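Local coordinates for uncharacterized protein (Parabacteroides merdae, PDB 4R7F) that is of unknown function but binds magnesium, contains immunoglobulin-like beta-sandwich domains and is probably related to type 9 secretion system plug proteins, at residues Y257-D271 / G361-E373. Residues are numbered along the deposited sequence; the frame is centred on the assembly and turned at random. Where two conformers were deposited one is given.
With MG (magnesium ion), chain G.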
ATOM      1  N   TYR A 257       7.413  -2.919  27.389  1.00 29.65           N
ATOM      2  CA  TYR A 257       8.049  -1.773  28.017  1.00 32.51           C
ATOM      3  C   TYR A 257       7.672  -0.532  27.217  1.00 36.77           C
ATOM      4  O   TYR A 257       7.292  -0.645  26.065  1.00 32.24           O
ATOM      5  CB  TYR A 257       9.592  -1.957  28.078  1.00 34.94           C
ATOM      6  CG  TYR A 257      10.050  -3.223  28.833  1.00 30.99           C
ATOM      7  CD1 TYR A 257      10.184  -4.442  28.173  1.00 36.84           C
ATOM      8  CD2 TYR A 257      10.317  -3.187  30.193  1.00 37.01           C
ATOM      9  CE1 TYR A 257      10.558  -5.591  28.848  1.00 37.50           C
ATOM     10  CE2 TYR A 257      10.706  -4.318  30.882  1.00 36.93           C
ATOM     11  CZ  TYR A 257      10.821  -5.517  30.200  1.00 40.30           C
ATOM     12  OH  TYR A 257      11.162  -6.653  30.867  1.00 41.82           O
ATOM     13  N   ARG A 258       7.759   0.641  27.845  1.00 36.81           N
ATOM     14  CA  ARG A 258       7.610   1.915  27.135  1.00 39.19           C
ATOM     15  C   ARG A 258       8.584   1.970  25.967  1.00 37.02           C
ATOM     16  O   ARG A 258       9.694   1.494  26.066  1.00 35.93           O
ATOM     17  CB  ARG A 258       7.794   3.105  28.075  1.00 34.81           C
ATOM     18  CG  ARG A 258       6.643   3.182  29.078  1.00 45.84           C
ATOM     19  CD  ARG A 258       6.705   4.333  30.074  1.00 44.62           C
ATOM     20  NE  ARG A 258       6.592   5.643  29.436  1.00 60.46           N
ATOM     21  CZ  ARG A 258       6.456   6.810  30.077  1.00 56.12           C
ATOM     22  NH1 ARG A 258       6.403   6.854  31.403  1.00 51.99           N
ATOM     23  NH2 ARG A 258       6.350   7.947  29.386  1.00 41.19           N
ATOM     24  N   ARG A 259       8.115   2.498  24.839  1.00 38.12           N
ATOM     25  CA  ARG A 259       8.915   2.594  23.621  1.00 33.76           C
ATOM     26  C   ARG A 259       9.123   4.050  23.202  1.00 32.66           C
ATOM     27  O   ARG A 259       9.599   4.313  22.117  1.00 35.75           O
ATOM     28  CB  ARG A 259       8.228   1.831  22.474  1.00 34.45           C
ATOM     29  CG  ARG A 259       8.226   0.331  22.664  1.00 35.26           C
ATOM     30  CD  ARG A 259       7.790  -0.431  21.429  1.00 32.52           C
ATOM     31  NE  ARG A 259       6.418  -0.074  21.076  1.00 36.44           N
ATOM     32  CZ  ARG A 259       5.849  -0.291  19.897  1.00 26.63           C
ATOM     33  NH1 ARG A 259       6.520  -0.881  18.942  1.00 27.90           N
ATOM     34  NH2 ARG A 259       4.596   0.087  19.675  1.00 32.62           N
ATOM     35  N   ASP A 260       8.765   4.996  24.054  1.00 33.53           N
ATOM     36  CA  ASP A 260       8.843   6.424  23.698  1.00 38.67           C
ATOM     37  C   ASP A 260      10.255   7.044  23.747  1.00 46.45           C
ATOM     38  O   ASP A 260      10.462   8.137  23.236  1.00 45.69           O
ATOM     39  CB  ASP A 260       7.951   7.253  24.630  1.00 37.70           C
ATOM     40  CG  ASP A 260       8.339   7.097  26.084  1.00 38.17           C
ATOM     41  OD1 ASP A 260       8.636   5.963  26.461  1.00 40.05           O
ATOM     42  OD2 ASP A 260       8.337   8.072  26.846  1.00 38.46           O
ATOM     43  N   LYS A 261      11.207   6.387  24.385  1.00 53.62           N
ATOM     44  CA  LYS A 261      12.501   7.020  24.626  1.00 80.83           C
ATOM     45  C   LYS A 261      13.545   6.449  23.660  1.00 71.54           C
ATOM     46  O   LYS A 261      14.661   6.167  24.064  1.00103.71           O
ATOM     47  CB  LYS A 261      12.950   6.781  26.085  1.00 94.26           C
ATOM     48  CG  LYS A 261      12.019   7.282  27.190  1.00105.19           C
ATOM     49  CD  LYS A 261      12.256   6.522  28.507  1.00105.59           C
ATOM     50  CE  LYS A 261      11.429   5.234  28.613  1.00 90.06           C
ATOM     51  NZ  LYS A 261      10.008   5.509  29.003  1.00 63.51           N
ATOM     52  N   GLY A 262      13.198   6.279  22.390  1.00 71.34           N
ATOM     53  CA  GLY A 262      14.056   5.510  21.495  1.00 51.80           C
ATOM     54  C   GLY A 262      14.261   6.024  20.076  1.00 47.19           C
ATOM     55  O   GLY A 262      14.223   7.210  19.818  1.00 42.10           O
ATOM     56  N   THR A 263      14.506   5.089  19.165  0.80 56.28           N
ATOM     57  CA  THR A 263      14.720   5.351  17.745  0.80 55.42           C
ATOM     58  C   THR A 263      13.720   4.465  17.025  0.80 49.34           C
ATOM     59  O   THR A 263      13.500   3.336  17.446  0.80 49.00           O
ATOM     60  CB  THR A 263      16.155   4.937  17.319  0.80 59.74           C
ATOM     61  OG1 THR A 263      17.104   5.774  17.986  0.80 58.82           O
ATOM     62  CG2 THR A 263      16.363   5.045  15.791  0.80 54.12           C
ATOM     63  N   TYR A 264      13.117   4.960  15.949  1.00 43.09           N
ATOM     64  CA  TYR A 264      12.116   4.178  15.203  1.00 39.38           C
ATOM     65  C   TYR A 264      12.700   2.856  14.708  1.00 38.79           C
ATOM     66  O   TYR A 264      13.823   2.856  14.225  1.00 40.85           O
ATOM     67  CB  TYR A 264      11.584   4.978  14.009  1.00 33.03           C
ATOM     68  CG  TYR A 264      10.655   4.197  13.091  1.00 34.78           C
ATOM     69  CD1 TYR A 264       9.334   3.979  13.451  1.00 29.83           C
ATOM     70  CD2 TYR A 264      11.081   3.704  11.861  1.00 40.24           C
ATOM     71  CE1 TYR A 264       8.473   3.254  12.658  1.00 30.26           C
ATOM     72  CE2 TYR A 264      10.202   2.996  11.032  1.00 36.26           C
ATOM     73  CZ  TYR A 264       8.898   2.773  11.451  1.00 31.30           C
ATOM     74  OH  TYR A 264       7.977   2.097  10.695  1.00 26.90           O
ATOM     75  N   GLN A 265      11.964   1.750  14.871  1.00 39.14           N
ATOM     76  CA  GLN A 265      12.346   0.422  14.358  1.00 44.68           C
ATOM     77  C   GLN A 265      11.306  -0.006  13.337  1.00 51.97           C
ATOM     78  O   GLN A 265      10.140  -0.203  13.704  1.00 51.05           O
ATOM     79  CB  GLN A 265      12.361  -0.642  15.470  1.00 58.44           C
ATOM     80  CG  GLN A 265      12.952  -0.219  16.819  1.00 73.60           C
ATOM     81  CD  GLN A 265      14.433  -0.531  16.959  1.00 82.35           C
ATOM     82  OE1 GLN A 265      14.828  -1.696  16.966  1.00 86.71           O
ATOM     83  NE2 GLN A 265      15.257   0.512  17.091  1.00 86.82           N
ATOM     84  N   TYR A 266      11.695  -0.150  12.067  1.00 50.08           N
ATOM     85  CA  TYR A 266      10.756  -0.684  11.094  1.00 47.38           C
ATOM     86  C   TYR A 266      10.295  -2.057  11.577  1.00 49.38           C
ATOM     87  O   TYR A 266      11.090  -2.899  11.975  1.00 64.78           O
ATOM     88  CB  TYR A 266      11.298  -0.749   9.652  1.00 59.64           C
ATOM     89  CG  TYR A 266      10.243  -1.323   8.703  1.00 82.91           C
ATOM     90  CD1 TYR A 266       9.258  -0.506   8.116  1.00 77.09           C
ATOM     91  CD2 TYR A 266      10.185  -2.697   8.451  1.00 86.11           C
ATOM     92  CE1 TYR A 266       8.271  -1.047   7.291  1.00 86.18           C
ATOM     93  CE2 TYR A 266       9.205  -3.244   7.630  1.00 83.87           C
ATOM     94  CZ  TYR A 266       8.252  -2.426   7.054  1.00 88.76           C
ATOM     95  OH  TYR A 266       7.292  -3.013   6.257  1.00 79.07           O
ATOM     96  N   ASP A 267       8.986  -2.200  11.653  1.00 48.98           N
ATOM     97  CA  ASP A 267       8.288  -3.461  11.916  0.50 49.08           C
ATOM     98  C   ASP A 267       7.143  -3.401  10.932  1.00 45.92           C
ATOM     99  O   ASP A 267       6.717  -2.313  10.548  1.00 49.08           O
ATOM    100  CB  ASP A 267       7.748  -3.523  13.356  0.50 50.68           C
ATOM    101  CG  ASP A 267       6.904  -4.787  13.640  0.50 57.69           C
ATOM    102  OD1 ASP A 267       7.244  -5.835  13.049  0.50 50.53           O
ATOM    103  OD2 ASP A 267       5.919  -4.727  14.451  0.50 50.19           O
ATOM    104  N   GLN A 268       6.646  -4.538  10.497  1.00 54.79           N
ATOM    105  CA  GLN A 268       5.514  -4.541   9.594  1.00 54.94           C
ATOM    106  C   GLN A 268       4.292  -4.833  10.479  1.00 60.32           C
ATOM    107  O   GLN A 268       4.279  -5.853  11.160  1.00 60.22           O
ATOM    108  CB  GLN A 268       5.717  -5.619   8.533  1.00 60.60           C
ATOM    109  CG  GLN A 268       4.912  -5.390   7.270  1.00 80.38           C
ATOM    110  CD  GLN A 268       4.644  -6.674   6.502  1.00102.05           C
ATOM    111  OE1 GLN A 268       5.097  -7.753   6.888  1.00 93.38           O
ATOM    112  NE2 GLN A 268       3.888  -6.563   5.414  1.00108.45           N
ATOM    113  N   ASP A 269       3.304  -3.931  10.511  1.00 40.08           N
ATOM    114  CA  ASP A 269       2.058  -4.155  11.233  1.00 36.54           C
ATOM    115  C   ASP A 269       0.835  -4.046  10.313  1.00 35.74           C
ATOM    116  O   ASP A 269       0.950  -3.893   9.113  1.00 34.16           O
ATOM    117  CB  ASP A 269       1.930  -3.194  12.432  1.00 37.62           C
ATOM    118  CG  ASP A 269       1.656  -1.747  12.011  1.00 35.92           C
ATOM    119  OD1 ASP A 269       1.665  -1.455  10.800  1.00 36.88           O
ATOM    120  OD2 ASP A 269       1.430  -0.886  12.893  1.00 34.84           O
ATOM    121  N   GLN A 270      -0.342  -4.136  10.900  1.00 34.52           N
ATOM    122  CA  GLN A 270      -1.589  -4.027  10.155  1.00 33.94           C
ATOM    123  C   GLN A 270      -2.522  -3.034  10.871  1.00 33.06           C
ATOM    124  O   GLN A 270      -3.740  -3.179  10.864  1.00 36.49           O
ATOM    125  CB  GLN A 270      -2.201  -5.408  10.010  1.00 31.00           C
ATOM    126  CG  GLN A 270      -1.352  -6.371   9.175  1.00 33.73           C
ATOM    127  CD  GLN A 270      -0.191  -7.051   9.935  1.00 48.42           C
ATOM    128  OE1 GLN A 270      -0.257  -7.309  11.144  1.00 40.54           O
ATOM    129  NE2 GLN A 270       0.881  -7.351   9.206  1.00 50.79           N
ATOM    130  N   ASP A 271      -1.895  -2.024  11.483  1.00 29.24           N
ATOM    131  CA  ASP A 271      -2.546  -0.852  12.106  1.00 27.44           C
ATOM    132  C   ASP A 271      -3.707  -1.159  13.064  1.00 30.70           C
ATOM    133  O   ASP A 271      -4.757  -0.503  12.987  1.00 31.70           O
ATOM    134  CB  ASP A 271      -3.024   0.107  11.016  1.00 29.15           C
ATOM    135  CG  ASP A 271      -1.875   0.700  10.177  1.00 33.90           C
ATOM    136  OD1 ASP A 271      -0.702   0.768  10.643  1.00 28.79           O
ATOM    137  OD2 ASP A 271      -2.195   1.142   9.038  1.00 32.53           O
ATOM    138  N   GLY A 361       1.860   8.879  22.602  1.00 25.51           N
ATOM    139  CA  GLY A 361       3.143   9.437  22.990  1.00 28.40           C
ATOM    140  C   GLY A 361       3.797   8.835  24.222  1.00 32.13           C
ATOM    141  O   GLY A 361       4.980   8.526  24.211  1.00 38.80           O
ATOM    142  N   PRO A 362       3.041   8.720  25.312  1.00 29.67           N
ATOM    143  CA  PRO A 362       3.688   8.344  26.586  1.00 29.74           C
ATOM    144  C   PRO A 362       4.246   6.911  26.627  1.00 33.60           C
ATOM    145  O   PRO A 362       5.332   6.700  27.123  1.00 38.01           O
ATOM    146  CB  PRO A 362       2.571   8.550  27.612  1.00 27.15           C
ATOM    147  CG  PRO A 362       1.652   9.549  27.000  1.00 29.09           C
ATOM    148  CD  PRO A 362       1.668   9.224  25.516  1.00 27.12           C
ATOM    149  N   ILE A 363       3.550   5.940  26.058  1.00 32.83           N
ATOM    150  CA  ILE A 363       4.027   4.549  26.095  1.00 32.60           C
ATOM    151  C   ILE A 363       4.585   4.005  24.762  1.00 33.24           C
ATOM    152  O   ILE A 363       5.539   3.207  24.749  1.00 31.74           O
ATOM    153  CB  ILE A 363       2.859   3.672  26.567  1.00 32.26           C
ATOM    154  CG1 ILE A 363       2.460   4.135  27.972  1.00 36.70           C
ATOM    155  CG2 ILE A 363       3.225   2.190  26.522  1.00 28.37           C
ATOM    156  CD1 ILE A 363       1.043   3.818  28.343  1.00 47.53           C
ATOM    157  N   GLU A 364       3.970   4.404  23.653  1.00 32.51           N
ATOM    158  CA  GLU A 364       4.337   3.868  22.364  1.00 29.95           C
ATOM    159  C   GLU A 364       5.340   4.758  21.659  1.00 29.02           C
ATOM    160  O   GLU A 364       6.122   4.285  20.853  1.00 32.82           O
ATOM    161  CB  GLU A 364       3.098   3.637  21.494  1.00 30.00           C
ATOM    162  CG  GLU A 364       2.105   2.668  22.107  1.00 26.93           C
ATOM    163  CD  GLU A 364       2.673   1.299  22.446  1.00 37.80           C
ATOM    164  OE1 GLU A 364       3.876   1.003  22.190  1.00 38.40           O
ATOM    165  OE2 GLU A 364       1.896   0.474  22.995  1.00 35.14           O
ATOM    166  N   GLY A 365       5.329   6.038  22.008  1.00 29.47           N
ATOM    167  CA  GLY A 365       6.166   7.044  21.373  1.00 29.07           C
ATOM    168  C   GLY A 365       5.536   7.567  20.086  1.00 34.43           C
ATOM    169  O   GLY A 365       4.565   6.991  19.571  1.00 30.86           O
ATOM    170  N   ASN A 366       6.098   8.661  19.573  1.00 27.91           N
ATOM    171  CA  ASN A 366       5.606   9.304  18.370  1.00 26.41           C
ATOM    172  C   ASN A 366       6.802   9.500  17.429  1.00 30.34           C
ATOM    173  O   ASN A 366       7.691  10.295  17.687  1.00 33.66           O
ATOM    174  CB  ASN A 366       4.934  10.647  18.702  1.00 28.35           C
ATOM    175  CG  ASN A 366       3.541  10.493  19.284  1.00 30.87           C
ATOM    176  OD1 ASN A 366       2.803   9.552  18.952  1.00 28.69           O
ATOM    177  ND2 ASN A 366       3.170  11.410  20.187  1.00 26.99           N
ATOM    178  N   TYR A 367       6.775   8.778  16.323  1.00 32.59           N
ATOM    179  CA  TYR A 367       7.864   8.722  15.383  1.00 29.44           C
ATOM    180  C   TYR A 367       7.290   9.010  14.039  1.00 30.83           C
ATOM    181  O   TYR A 367       6.385   8.288  13.596  1.00 29.70           O
ATOM    182  CB  TYR A 367       8.437   7.301  15.396  1.00 33.45           C
ATOM    183  CG  TYR A 367       9.034   6.895  16.742  1.00 34.84           C
ATOM    184  CD1 TYR A 367      10.324   7.238  17.070  1.00 36.45           C
ATOM    185  CD2 TYR A 367       8.305   6.161  17.666  1.00 41.57           C
ATOM    186  CE1 TYR A 367      10.885   6.874  18.288  1.00 36.54           C
ATOM    187  CE2 TYR A 367       8.865   5.769  18.874  1.00 38.25           C
ATOM    188  CZ  TYR A 367      10.163   6.152  19.180  1.00 33.10           C
ATOM    189  OH  TYR A 367      10.758   5.815  20.388  1.00 29.35           O
ATOM    190  N   TYR A 368       7.809  10.045  13.374  1.00 34.59           N
ATOM    191  CA  TYR A 368       7.234  10.505  12.089  1.00 32.78           C
ATOM    192  C   TYR A 368       7.241   9.444  10.996  1.00 31.09           C
ATOM    193  O   TYR A 368       6.400   9.496  10.116  1.00 31.43           O
ATOM    194  CB  TYR A 368       7.930  11.767  11.553  1.00 31.55           C
ATOM    195  CG  TYR A 368       9.246  11.465  10.889  1.00 34.20           C
ATOM    196  CD1 TYR A 368      10.400  11.268  11.660  1.00 34.47           C
ATOM    197  CD2 TYR A 368       9.338  11.321   9.498  1.00 36.39           C
ATOM    198  CE1 TYR A 368      11.599  10.949  11.075  1.00 37.22           C
ATOM    199  CE2 TYR A 368      10.542  10.992   8.892  1.00 31.11           C
ATOM    200  CZ  TYR A 368      11.662  10.833   9.691  1.00 40.77           C
ATOM    201  OH  TYR A 368      12.852  10.521   9.141  1.00 42.46           O
ATOM    202  N   GLN A 369       8.192   8.505  11.052  1.00 29.21           N
ATOM    203  CA  GLN A 369       8.314   7.452  10.037  1.00 26.99           C
ATOM    204  C   GLN A 369       7.166   6.458  10.053  1.00 30.41           C
ATOM    205  O   GLN A 369       6.997   5.724   9.086  1.00 29.27           O
ATOM    206  CB  GLN A 369       9.599   6.601  10.210  1.00 30.06           C
ATOM    207  CG  GLN A 369      10.936   7.320  10.333  1.00 29.77           C
ATOM    208  CD  GLN A 369      11.313   7.726  11.764  1.00 40.71           C
ATOM    209  OE1 GLN A 369      10.466   7.995  12.636  1.00 32.68           O
ATOM    210  NE2 GLN A 369      12.601   7.769  12.007  1.00 43.70           N
ATOM    211  N   THR A 370       6.448   6.363  11.178  1.00 32.73           N
ATOM    212  CA  THR A 370       5.479   5.295  11.405  1.00 32.29           C
ATOM    213  C   THR A 370       4.448   5.199  10.259  1.00 28.64           C
ATOM    214  O   THR A 370       3.863   6.200   9.826  1.00 31.45           O
ATOM    215  CB  THR A 370       4.755   5.511  12.765  1.00 33.80           C
ATOM    216  OG1 THR A 370       5.719   5.357  13.804  1.00 32.20           O
ATOM    217  CG2 THR A 370       3.617   4.502  12.977  1.00 37.01           C
ATOM    218  N   GLN A 371       4.244   3.994   9.778  1.00 29.32           N
ATOM    219  CA  GLN A 371       3.211   3.719   8.778  1.00 34.47           C
ATOM    220  C   GLN A 371       1.845   3.708   9.469  1.00 28.29           C
ATOM    221  O   GLN A 371       1.559   2.840  10.320  1.00 35.24           O
ATOM    222  CB  GLN A 371       3.495   2.379   8.061  1.00 33.87           C
ATOM    223  CG  GLN A 371       2.425   1.965   7.028  1.00 65.38           C
ATOM    224  CD  GLN A 371       1.177   1.195   7.565  1.00 81.13           C
ATOM    225  OE1 GLN A 371       1.266   0.282   8.425  1.00 58.78           O
ATOM    226  NE2 GLN A 371       0.001   1.537   6.997  1.00 60.97           N
ATOM    227  N   ASN A 372       1.012   4.686   9.127  1.00 28.68           N
ATOM    228  CA  ASN A 372      -0.365   4.758   9.642  1.00 28.05           C
ATOM    229  C   ASN A 372      -1.299   4.907   8.481  1.00 31.98           C
ATOM    230  O   ASN A 372      -0.874   5.231   7.376  1.00 35.07           O
ATOM    231  CB  ASN A 372      -0.537   5.964  10.564  1.00 28.80           C
ATOM    232  CG  ASN A 372       0.170   5.785  11.883  1.00 26.94           C
ATOM    233  OD1 ASN A 372      -0.017   4.781  12.596  1.00 30.43           O
ATOM    234  ND2 ASN A 372       1.001   6.731  12.208  1.00 26.42           N
ATOM    235  N   GLU A 373      -2.575   4.668   8.716  1.00 28.41           N
ATOM    236  CA  GLU A 373      -3.574   4.933   7.691  1.00 31.31           C
ATOM    237  C   GLU A 373      -4.550   5.996   8.174  1.00 28.92           C
ATOM    238  O   GLU A 373      -4.764   6.134   9.366  1.00 29.91           O
ATOM    239  CB  GLU A 373      -4.326   3.667   7.324  1.00 32.42           C
ATOM    240  CG  GLU A 373      -5.242   3.130   8.407  1.00 36.82           C
ATOM    241  CD  GLU A 373      -5.705   1.734   8.085  1.00 37.41           C
ATOM    242  OE1 GLU A 373      -4.858   0.814   8.094  1.00 51.97           O
ATOM    243  OE2 GLU A 373      -6.894   1.567   7.808  1.00 44.86           O
TER
HETATM  244 MG    MG G 506       1.379   0.946  11.333  1.00 21.09          MG
HETATM  245  O   HOH W   1       8.661   9.693  21.244  1.00 41.45           O
HETATM  246  O   HOH W   2       8.216   3.276   8.355  1.00 45.51           O
HETATM  247  O   HOH W   3       1.110   2.326  13.263  1.00 27.20           O
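Arg259 grips Glu364 side-on: NE and NH2 both reach the single oxygen OE1, NH2 at 2.8 Å, and this oxygen lies almost in the guanidinium plane while the carboxylate stands 84° to it. Arg225 pairs with the other carboxylate oxygen, and Arg259 NH2 also hydrogen-bonds Glu223 O, which ties the salt bridge to the chain beside the metal site. The backbone N of Arg259 bonds to Ile363 O at 2.7 Å, and Arg258 sends NE and NH2, both weakly, to Pro362 O.

Tyr367 drives its hydroxyl to Arg259 O, OH to O 2.6 Å, in the carbonyl plane. Tyr264, with CG anti to the backbone N (chi1 174°), offers one ring face to Gln369, whose CB sits over it, offset toward the rim, in a CH-pi contact 3.7 Å from the centroid. Tyr264 OH hydrogen-bonds Glu223 and takes a bond from a water that also donates to Gln369 O. With the ring cut back to an alanine, Gln369 CB would probably lose the face it lies on and Glu223 its hydroxyl partner.

Magnesium takes both carboxylate oxygens of Asp269, which has a further polar partner in Tyr224, Asp271 OD1 at 2.2 Å, Gln371 O at 2.2 Å, a water and Glu223. The ion, shared by Asp269 and Asp271 of 257-271 and Gln371 of 361-373, probably positions both loops together, with Glu223 linking it to Tyr264 in the second shell.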